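Local coordinates for protein dihydrofolate reductase (Enterococcus faecalis, PDB 4M7U) that probably catalyses the NADPH-dependent reduction of 7,8-dihydrofolate to 5,6,7,8-tetrahydrofolate, a key step in folate metabolism, at residues 30-35 and 122-127; 16-21 and 127-132; 118-123 and 164-169. All blocks are in the same frame, centred on the assembly; numbering follows the deposited sequence.

Interaction 1. Residues 30-35 and 122-127; sequences WHLPND and YRTMIH
D35 has CG anti to its backbone N (chi1 -180°), while T124 holds OG1 beside its own backbone N and anti to the carbonyl carbon (chi1 -62°). These torsions send D35 CG and T124 OG1 past one another, so that T124 OG1 comes beside D35 OD1. T124 OG1 donates a hydrogen bond to D35 OD1, modelled at 2.4 Å, so the exact length is doubtful. The contact is otherwise apolar. I126 CD1 sits over one face of the W30 indole, 3.6 Å from the centroid of the five-membered ring and 17° off its normal, a CH-pi contact. I126 CD1 comes closest to W30 CE2, at 3.5 Å, with W30 NE1 equally near. L32 comes in from the N-cap position of helix 33-43. It meets I126 tip to tip, with L32 CD2 3.8 Å from I126 CD1. All five side chains are buried. W30 is counted with the NADP pocket, although its side chain lies about 12 Å from the bound cofactor. D35 touches A15, a residue that binds NADP(+). An acidic side chain at the start of this helix, hydrogen-bonded to a threonine of strand 120-126, is characteristic of the pteridine end of the dihydrofolate reductase active site.

Interaction 2. Residues 16-21 and 127-132; sequences QDEQGV and HETFEG
The backbone of residues 17-18 lies beside that of residues 127-129, and the CA atoms of E18 and H127 come to 5.5 Å. Residues D17 to G20 form a type I beta turn at the end of strand 9-17, and G20 N bonds to D17 O. D17 OD1 also accepts from Q19 N, which makes an Asx turn. Segment 127-132 has no regular secondary structure. In family terms the loop that follows the first strand here meets the FG loop. One backbone bond joins them: E18 N donates to E128 O at 3.3 Å, nearly straight at 169°.

The D17 carboxylate is the hub of the side-chain contacts. Its CG lies between the backbone N and the carbonyl carbon (chi1 81°), which brings the carboxylate over the N-H groups of the turn. OD1 takes Q19 N and V21 N from opposite faces of the carboxylate plane. D17 OD2 receives F130 N at 2.9 Å, nearly along the C-O axis, and Q19 NE2 at 2.8 Å on the syn side. Four bonds thus fix the rotation of this buried group. Q19 NE2 also reaches across to F130 O, 2.7 Å away, in both the amide and the carbonyl plane. Q19 therefore ties the carboxylate to the facing backbone.

D17 CB meets the edge of the F130 ring, 3.7 Å from F130 CD1. The ring continues into an edge-to-face contact with Y160 and also meets W30. Further out, E18 crosses T129, and E18 OE2 comes within 3.2 Å of T129 CG2. A water lies within hydrogen-bonding distance of both E18 OE2 and E128 OE2. At the far end V21 CG1 packs against G132 CA at 3.8 Å.

Interaction 3. Residues 118-123 and 164-169; sequences CDVLYR and YETYHR
Strands 120-126 and 162-169 are paired here in the antiparallel part of the dihydrofolate reductase sheet, L121 facing Y167 and R123 facing E165. The segment axes run at 165°. Both of these pairs are hydrogen-bonded. L121 N to Y167 O is 3.0 Å, and Y167 N to L121 O is 2.8 Å. R123 N to E165 O is 2.9 Å, and E165 N to R123 O is 2.7 Å. Between them lies the non-hydrogen-bonded pair Y122 and T166.

L121, R123, E165 and Y167 share one face of the sheet. R123 and E165 lie side by side, pointing the same way. R123 bends at chi3 (80°), which turns NE toward the glutamate. The salt bridge is side-on, and both nitrogens meet the same oxygen. R123 NH2 is 2.8 Å from E165 OE1, on the syn side, and R123 NE meets OE1 from above the carboxylate plane. Y167 OH adds a third bond, donating to E165 OE1 at 2.6 Å. Three donors so grip one oxygen of a buried carboxylate, which would probably favour its charged form. L121 CB packs on Y167 CB nearby.

On the opposite face T166 CG2 touches Y122 CE2 and V120 CG2. At the strand end R169 NE donates to C118 O at 2.8 Å, almost straight (170°) and in the guanidinium plane. A water links D119 O to R169 N.

Strand 9-17 borders 120-126 on its other side, and strand 144-151 borders 162-169. Y122 touches K42 and Y164 meets F38, both of helix 33-43. L121 reaches W144 of strand 144-151.

How the interactions relate
All three contacts lie in one dihydrofolate reductase domain and gather round strand 120-126, which runs between strands 9-17 and 162-169. Interactions 1 and 2 have centres about 10 Å apart and share H127. Interactions 1 and 3, with centres about 15 Å apart, share Y122 and R123. The centres of interactions 2 and 3 are about 19 Å apart. Along the chain, interaction 1 is nested within the loop closed by interaction 2, and interaction 3 crosses interaction 2. Backbone bonds between Q16 and residues T124 and I126 join the first two. Y164 of interaction 3 packs on D35 and T124. One strand thus connects the helix beside the pocket, the surface loops and the C-terminal strand.

Interaction 1. Residues 30-35 and 122-127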
loop_
_atom_site.group_PDB
_atom_site.type_symbol
_atom_site.label_atom_id
_atom_site.label_comp_id
_atom_site.label_asym_id
_atom_site.label_seq_id
_atom_site.Cartn_x
_atom_site.Cartn_y
_atom_site.Cartn_z
ATOM N N TRP A 30 6.010 10.778 9.778
ATOM C CA TRP A 30 7.469 10.695 9.884
ATOM C C TRP A 30 8.078 10.939 8.523
ATOM O O TRP A 30 7.379 10.952 7.511
ATOM C CB TRP A 30 7.908 9.301 10.341
ATOM C CG TRP A 30 7.326 8.246 9.456
ATOM C CD1 TRP A 30 7.764 7.879 8.219
ATOM C CD2 TRP A 30 6.165 7.456 9.726
ATOM N NE1 TRP A 30 6.952 6.903 7.703
ATOM C CE2 TRP A 30 5.973 6.620 8.607
ATOM C CE3 TRP A 30 5.285 7.364 10.803
ATOM C CZ2 TRP A 30 4.919 5.700 8.546
ATOM C CZ3 TRP A 30 4.246 6.444 10.737
ATOM C CH2 TRP A 30 4.069 5.634 9.613
ATOM N N HIS A 31 9.391 11.101 8.488
ATOM C CA HIS A 31 10.082 11.113 7.217
ATOM C C HIS A 31 11.174 10.056 7.296
ATOM O O HIS A 31 11.985 10.054 8.222
ATOM C CB HIS A 31 10.654 12.503 6.915
ATOM C CG HIS A 31 11.299 12.616 5.566
ATOM N ND1 HIS A 31 10.726 12.101 4.417
ATOM C CD2 HIS A 31 12.465 13.185 5.179
ATOM C CE1 HIS A 31 11.516 12.349 3.387
ATOM N NE2 HIS A 31 12.578 13.005 3.820
ATOM N N LEU A 32 11.163 9.131 6.343
ATOM C CA LEU A 32 12.141 8.056 6.289
ATOM C C LEU A 32 12.476 7.792 4.822
ATOM O O LEU A 32 11.907 6.877 4.213
ATOM C CB LEU A 32 11.577 6.788 6.956
ATOM C CG LEU A 32 12.534 5.629 7.232
ATOM C CD1 LEU A 32 13.575 6.056 8.280
ATOM C CD2 LEU A 32 11.750 4.397 7.730
ATOM N N PRO A 33 13.396 8.598 4.249
ATOM C CA PRO A 33 13.732 8.567 2.814
ATOM C C PRO A 33 14.026 7.183 2.244
ATOM O O PRO A 33 13.592 6.911 1.112
ATOM C CB PRO A 33 15.007 9.425 2.728
ATOM C CG PRO A 33 14.898 10.382 3.878
ATOM C CD PRO A 33 14.140 9.656 4.967
ATOM N N ASN A 34 14.769 6.336 2.960
ATOM C CA ASN A 34 15.072 5.008 2.414
ATOM C C ASN A 34 13.802 4.202 2.128
ATOM O O ASN A 34 13.713 3.477 1.133
ATOM C CB ASN A 34 16.023 4.208 3.315
ATOM C CG ASN A 34 17.387 4.872 3.474
ATOM O OD1 ASN A 34 17.756 5.759 2.697
ATOM N ND2 ASN A 34 18.145 4.442 4.491
ATOM N N ASP A 35 12.809 4.344 2.994
ATOM C CA ASP A 35 11.567 3.605 2.796
ATOM C C ASP A 35 10.814 4.087 1.543
ATOM O O ASP A 35 10.331 3.279 0.757
ATOM C CB ASP A 35 10.687 3.655 4.044
ATOM C CG ASP A 35 9.395 2.885 3.869
ATOM O OD1 ASP A 35 9.448 1.642 3.678
ATOM O OD2 ASP A 35 8.323 3.527 3.924
ATOM N N TYR A 122 4.307 -6.379 2.145
ATOM C CA TYR A 122 5.580 -5.718 2.397
ATOM C C TYR A 122 5.375 -4.648 3.456
ATOM O O TYR A 122 4.739 -3.620 3.197
ATOM C CB TYR A 122 6.089 -5.059 1.123
ATOM C CG TYR A 122 6.406 -6.036 0.016
ATOM C CD1 TYR A 122 5.695 -6.016 -1.177
ATOM C CD2 TYR A 122 7.432 -6.967 0.154
ATOM C CE1 TYR A 122 5.990 -6.895 -2.205
ATOM C CE2 TYR A 122 7.735 -7.860 -0.874
ATOM C CZ TYR A 122 7.008 -7.815 -2.046
ATOM O OH TYR A 122 7.300 -8.692 -3.066
ATOM N N ARG A 123 5.903 -4.880 4.652
ATOM C CA ARG A 123 5.723 -3.931 5.752
ATOM C C ARG A 123 7.041 -3.365 6.247
ATOM O O ARG A 123 7.989 -4.114 6.542
ATOM C CB ARG A 123 5.000 -4.597 6.934
ATOM C CG ARG A 123 4.797 -3.646 8.123
ATOM C CD ARG A 123 3.955 -4.295 9.220
ATOM N NE ARG A 123 4.741 -5.192 10.058
ATOM C CZ ARG A 123 4.372 -5.591 11.270
ATOM N NH1 ARG A 123 3.216 -5.179 11.784
ATOM N NH2 ARG A 123 5.165 -6.389 11.974
ATOM N N THR A 124 7.103 -2.040 6.346
ATOM C CA THR A 124 8.245 -1.390 6.986
ATOM C C THR A 124 7.853 -1.061 8.418
ATOM O O THR A 124 7.019 -0.184 8.657
ATOM C CB THR A 124 8.640 -0.090 6.281
ATOM O OG1 THR A 124 9.033 -0.379 4.930
ATOM C CG2 THR A 124 9.803 0.591 7.029
ATOM N N MET A 125 8.426 -1.783 9.372
ATOM C CA MET A 125 8.109 -1.569 10.787
ATOM C C MET A 125 9.083 -0.544 11.371
ATOM O O MET A 125 10.292 -0.786 11.435
ATOM C CB MET A 125 8.171 -2.905 11.548
ATOM C CG MET A 125 7.855 -2.801 13.047
ATOM S SD MET A 125 6.343 -1.880 13.438
ATOM C CE MET A 125 5.152 -3.183 13.412
ATOM N N ILE A 126 8.561 0.612 11.769
ATOM C CA ILE A 126 9.403 1.677 12.302
ATOM C C ILE A 126 9.332 1.689 13.829
ATOM O O ILE A 126 8.258 1.876 14.421
ATOM C CB ILE A 126 8.972 3.051 11.742
ATOM C CG1 ILE A 126 8.942 3.011 10.201
ATOM C CG2 ILE A 126 9.898 4.128 12.223
ATOM C CD1 ILE A 126 8.416 4.310 9.555
ATOM N N HIS A 127 10.483 1.491 14.463
ATOM C CA HIS A 127 10.542 1.322 15.911
ATOM C C HIS A 127 10.648 2.671 16.618
ATOM O O HIS A 127 11.703 3.064 17.119
ATOM C CB HIS A 127 11.685 0.380 16.293
ATOM C CG HIS A 127 11.656 -0.916 15.541
ATOM N ND1 HIS A 127 10.695 -1.884 15.754
ATOM C CD2 HIS A 127 12.475 -1.397 14.574
ATOM C CE1 HIS A 127 10.930 -2.911 14.953
ATOM N NE2 HIS A 127 11.994 -2.647 14.230
#

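Interaction 2. Residues 16-21 and 127-132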
loop_
_atom_site.group_PDB
_atom_site.type_symbol
_atom_site.label_atom_id
_atom_site.label_comp_id
_atom_site.label_asym_id
_atom_site.label_seq_id
_atom_site.Cartn_x
_atom_site.Cartn_y
_atom_site.Cartn_z
ATOM N N GLN A 16 4.530 1.475 8.952
ATOM C CA GLN A 16 3.818 1.845 10.173
ATOM C C GLN A 16 4.798 1.970 11.337
ATOM O O GLN A 16 5.913 1.417 11.276
ATOM C CB GLN A 16 2.760 0.789 10.508
ATOM C CG GLN A 16 3.362 -0.552 10.903
ATOM C CD GLN A 16 2.325 -1.545 11.348
ATOM O OE1 GLN A 16 1.532 -2.043 10.540
ATOM N NE2 GLN A 16 2.317 -1.846 12.646
ATOM N N ASP A 17 4.366 2.668 12.397
ATOM C CA ASP A 17 5.158 2.801 13.624
ATOM C C ASP A 17 4.795 1.681 14.609
ATOM O O ASP A 17 3.957 0.835 14.295
ATOM C CB ASP A 17 5.022 4.214 14.236
ATOM C CG ASP A 17 3.752 4.409 15.059
ATOM O OD1 ASP A 17 2.851 3.513 15.069
ATOM O OD2 ASP A 17 3.647 5.496 15.699
ATOM N N GLU A 18 5.405 1.655 15.787
ATOM C CA GLU A 18 5.148 0.533 16.700
ATOM C C GLU A 18 3.727 0.535 17.315
ATOM O O GLU A 18 3.318 -0.436 17.947
ATOM C CB GLU A 18 6.251 0.413 17.768
ATOM C CG GLU A 18 6.596 1.705 18.453
ATOM C CD GLU A 18 7.893 1.640 19.272
ATOM O OE1 GLU A 18 8.697 0.684 19.095
ATOM O OE2 GLU A 18 8.113 2.564 20.094
ATOM N N GLN A 19 2.966 1.607 17.101
ATOM C CA GLN A 19 1.577 1.641 17.553
ATOM C C GLN A 19 0.626 1.167 16.463
ATOM O O GLN A 19 -0.562 0.975 16.709
ATOM C CB GLN A 19 1.182 3.064 17.940
ATOM C CG GLN A 19 2.053 3.681 19.001
ATOM C CD GLN A 19 1.844 5.176 19.099
ATOM O OE1 GLN A 19 1.486 5.693 20.160
ATOM N NE2 GLN A 19 2.062 5.885 17.983
ATOM N N GLY A 20 1.144 1.012 15.249
ATOM C CA GLY A 20 0.295 0.727 14.109
ATOM C C GLY A 20 -0.153 1.996 13.384
ATOM O O GLY A 20 -0.984 1.932 12.476
ATOM N N VAL A 21 0.386 3.150 13.768
ATOM C CA VAL A 21 0.069 4.399 13.047
ATOM C C VAL A 21 0.602 4.372 11.613
ATOM O O VAL A 21 1.787 4.071 11.401
ATOM C CB VAL A 21 0.667 5.667 13.732
ATOM C CG1 VAL A 21 0.403 6.898 12.870
ATOM C CG2 VAL A 21 0.093 5.873 15.144
ATOM N N HIS A 127 10.483 1.491 14.463
ATOM C CA HIS A 127 10.542 1.322 15.911
ATOM C C HIS A 127 10.648 2.671 16.618
ATOM O O HIS A 127 11.703 3.064 17.119
ATOM C CB HIS A 127 11.685 0.380 16.293
ATOM C CG HIS A 127 11.656 -0.916 15.541
ATOM N ND1 HIS A 127 10.695 -1.884 15.754
ATOM C CD2 HIS A 127 12.475 -1.397 14.574
ATOM C CE1 HIS A 127 10.930 -2.911 14.953
ATOM N NE2 HIS A 127 11.994 -2.647 14.230
ATOM N N GLU A 128 9.525 3.373 16.630
ATOM C CA GLU A 128 9.406 4.676 17.256
ATOM C C GLU A 128 7.915 4.940 17.313
ATOM O O GLU A 128 7.132 4.312 16.580
ATOM C CB GLU A 128 10.130 5.753 16.431
ATOM C CG GLU A 128 10.344 7.090 17.153
ATOM C CD GLU A 128 10.578 6.906 18.645
ATOM O OE1 GLU A 128 11.750 6.766 19.051
ATOM O OE2 GLU A 128 9.591 6.885 19.417
ATOM N N THR A 129 7.501 5.847 18.189
ATOM C CA THR A 129 6.083 6.192 18.254
ATOM C C THR A 129 5.854 7.619 17.781
ATOM O O THR A 129 6.611 8.526 18.134
ATOM C CB THR A 129 5.490 6.015 19.663
ATOM O OG1 THR A 129 6.165 6.883 20.577
ATOM C CG2 THR A 129 5.645 4.598 20.120
ATOM N N PHE A 130 4.813 7.804 16.977
ATOM C CA PHE A 130 4.446 9.126 16.468
ATOM C C PHE A 130 2.965 9.384 16.750
ATOM O O PHE A 130 2.211 8.459 17.096
ATOM C CB PHE A 130 4.702 9.217 14.958
ATOM C CG PHE A 130 6.122 8.891 14.555
ATOM C CD1 PHE A 130 6.532 7.573 14.396
ATOM C CD2 PHE A 130 7.042 9.902 14.336
ATOM C CE1 PHE A 130 7.853 7.265 14.021
ATOM C CE2 PHE A 130 8.355 9.607 13.953
ATOM C CZ PHE A 130 8.756 8.284 13.796
ATOM N N GLU A 131 2.548 10.637 16.606
ATOM C CA GLU A 131 1.143 10.992 16.781
ATOM C C GLU A 131 0.473 10.862 15.427
ATOM O O GLU A 131 0.971 11.389 14.424
ATOM C CB GLU A 131 0.989 12.429 17.313
ATOM C CG GLU A 131 1.356 12.585 18.789
ATOM C CD GLU A 131 1.166 14.005 19.331
ATOM O OE1 GLU A 131 0.578 14.875 18.636
ATOM O OE2 GLU A 131 1.615 14.242 20.475
ATOM N N GLY A 132 -0.640 10.140 15.397
ATOM C CA GLY A 132 -1.402 9.982 14.177
ATOM C C GLY A 132 -2.854 9.701 14.496
ATOM O O GLY A 132 -3.208 9.494 15.667
HETATM O O HOH W 1 9.686 4.691 21.540
#

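Interaction 3. Residues 118-123 and 164-169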
loop_
_atom_site.group_PDB
_atom_site.type_symbol
_atom_site.label_atom_id
_atom_site.label_comp_id
_atom_site.label_asym_id
_atom_site.label_seq_id
_atom_site.Cartn_x
_atom_site.Cartn_y
_atom_site.Cartn_z
ATOM N N CYS A 118 -4.745 -10.333 -1.232
ATOM C CA CYS A 118 -3.313 -10.180 -1.491
ATOM C C CYS A 118 -2.555 -11.493 -1.376
ATOM O O CYS A 118 -3.000 -12.424 -0.700
ATOM C CB CYS A 118 -2.695 -9.132 -0.561
ATOM S SG CYS A 118 -3.204 -7.440 -0.938
ATOM N N ASP A 119 -1.415 -11.564 -2.058
ATOM C CA ASP A 119 -0.537 -12.730 -1.969
ATOM C C ASP A 119 0.751 -12.453 -1.224
ATOM O O ASP A 119 1.487 -13.379 -0.896
ATOM C CB ASP A 119 -0.201 -13.244 -3.353
ATOM C CG ASP A 119 -1.346 -14.020 -3.955
ATOM O OD1 ASP A 119 -2.007 -14.778 -3.199
ATOM O OD2 ASP A 119 -1.597 -13.849 -5.164
ATOM N N VAL A 120 1.037 -11.183 -0.963
ATOM C CA VAL A 120 2.240 -10.834 -0.214
ATOM C C VAL A 120 2.013 -9.511 0.488
ATOM O O VAL A 120 1.279 -8.666 -0.031
ATOM C CB VAL A 120 3.486 -10.759 -1.143
ATOM C CG1 VAL A 120 3.191 -9.908 -2.341
ATOM C CG2 VAL A 120 4.711 -10.206 -0.407
ATOM N N LEU A 121 2.603 -9.364 1.681
ATOM C CA LEU A 121 2.626 -8.105 2.426
ATOM C C LEU A 121 4.070 -7.618 2.558
ATOM O O LEU A 121 4.954 -8.354 3.025
ATOM C CB LEU A 121 2.031 -8.291 3.825
ATOM C CG LEU A 121 0.657 -8.968 3.901
ATOM C CD1 LEU A 121 0.244 -9.142 5.355
ATOM C CD2 LEU A 121 -0.405 -8.154 3.139
ATOM N N TYR A 122 4.307 -6.379 2.145
ATOM C CA TYR A 122 5.580 -5.718 2.397
ATOM C C TYR A 122 5.375 -4.648 3.456
ATOM O O TYR A 122 4.739 -3.620 3.197
ATOM C CB TYR A 122 6.089 -5.059 1.123
ATOM C CG TYR A 122 6.406 -6.036 0.016
ATOM C CD1 TYR A 122 5.695 -6.016 -1.177
ATOM C CD2 TYR A 122 7.432 -6.967 0.154
ATOM C CE1 TYR A 122 5.990 -6.895 -2.205
ATOM C CE2 TYR A 122 7.735 -7.860 -0.874
ATOM C CZ TYR A 122 7.008 -7.815 -2.046
ATOM O OH TYR A 122 7.300 -8.692 -3.066
ATOM N N ARG A 123 5.903 -4.880 4.652
ATOM C CA ARG A 123 5.723 -3.931 5.752
ATOM C C ARG A 123 7.041 -3.365 6.247
ATOM O O ARG A 123 7.989 -4.114 6.542
ATOM C CB ARG A 123 5.000 -4.597 6.934
ATOM C CG ARG A 123 4.797 -3.646 8.123
ATOM C CD ARG A 123 3.955 -4.295 9.220
ATOM N NE ARG A 123 4.741 -5.192 10.058
ATOM C CZ ARG A 123 4.372 -5.591 11.270
ATOM N NH1 ARG A 123 3.216 -5.179 11.784
ATOM N NH2 ARG A 123 5.165 -6.389 11.974
ATOM N N TYR A 164 12.430 -3.975 7.394
ATOM C CA TYR A 164 11.671 -4.264 6.189
ATOM C C TYR A 164 11.245 -5.732 6.214
ATOM O O TYR A 164 12.093 -6.640 6.113
ATOM C CB TYR A 164 12.528 -3.996 4.949
ATOM C CG TYR A 164 12.916 -2.545 4.766
ATOM C CD1 TYR A 164 14.125 -2.060 5.255
ATOM C CD2 TYR A 164 12.077 -1.658 4.086
ATOM C CE1 TYR A 164 14.488 -0.721 5.082
ATOM C CE2 TYR A 164 12.436 -0.314 3.905
ATOM C CZ TYR A 164 13.637 0.142 4.407
ATOM O OH TYR A 164 13.991 1.472 4.228
ATOM N N GLU A 165 9.937 -5.969 6.329
ATOM C CA GLU A 165 9.432 -7.325 6.469
ATOM C C GLU A 165 8.633 -7.790 5.251
ATOM O O GLU A 165 7.943 -6.997 4.611
ATOM C CB GLU A 165 8.550 -7.426 7.718
ATOM C CG GLU A 165 9.208 -6.926 8.994
ATOM C CD GLU A 165 8.265 -6.991 10.183
ATOM O OE1 GLU A 165 7.023 -7.014 9.963
ATOM O OE2 GLU A 165 8.757 -7.029 11.336
ATOM N N THR A 166 8.707 -9.088 4.958
ATOM C CA THR A 166 7.889 -9.695 3.911
ATOM C C THR A 166 7.038 -10.827 4.487
ATOM O O THR A 166 7.561 -11.694 5.193
ATOM C CB THR A 166 8.780 -10.256 2.788
ATOM O OG1 THR A 166 9.671 -9.227 2.332
ATOM C CG2 THR A 166 7.931 -10.766 1.606
ATOM N N TYR A 167 5.738 -10.822 4.191
ATOM C CA TYR A 167 4.838 -11.911 4.597
ATOM C C TYR A 167 4.259 -12.629 3.367
ATOM O O TYR A 167 3.986 -11.996 2.344
ATOM C CB TYR A 167 3.706 -11.383 5.484
ATOM C CG TYR A 167 4.172 -10.763 6.789
ATOM C CD1 TYR A 167 4.726 -9.490 6.815
ATOM C CD2 TYR A 167 4.062 -11.454 7.991
ATOM C CE1 TYR A 167 5.146 -8.919 7.997
ATOM C CE2 TYR A 167 4.487 -10.889 9.185
ATOM C CZ TYR A 167 5.026 -9.626 9.177
ATOM O OH TYR A 167 5.455 -9.051 10.344
ATOM N N HIS A 168 4.123 -13.952 3.457
ATOM C CA HIS A 168 3.512 -14.754 2.391
ATOM C C HIS A 168 2.376 -15.538 3.036
ATOM O O HIS A 168 2.324 -15.663 4.264
ATOM C CB HIS A 168 4.510 -15.749 1.778
ATOM C CG HIS A 168 5.537 -15.146 0.862
ATOM N ND1 HIS A 168 6.561 -15.881 0.316
ATOM C CD2 HIS A 168 5.686 -13.876 0.395
ATOM C CE1 HIS A 168 7.308 -15.096 -0.448
ATOM N NE2 HIS A 168 6.804 -13.884 -0.419
ATOM N N ARG A 169 1.468 -16.079 2.228
ATOM C CA ARG A 169 0.355 -16.856 2.779
ATOM C C ARG A 169 0.788 -18.249 3.229
ATOM O O ARG A 169 1.657 -18.856 2.603
ATOM C CB ARG A 169 -0.806 -16.940 1.774
ATOM C CG ARG A 169 -1.639 -15.664 1.763
ATOM C CD ARG A 169 -2.856 -15.729 0.865
ATOM N NE ARG A 169 -3.654 -14.522 1.063
ATOM C CZ ARG A 169 -4.671 -14.430 1.909
ATOM N NH1 ARG A 169 -5.044 -15.492 2.616
ATOM N NH2 ARG A 169 -5.322 -13.282 2.028
HETATM O O HOH W 2 1.901 -16.014 -0.370
#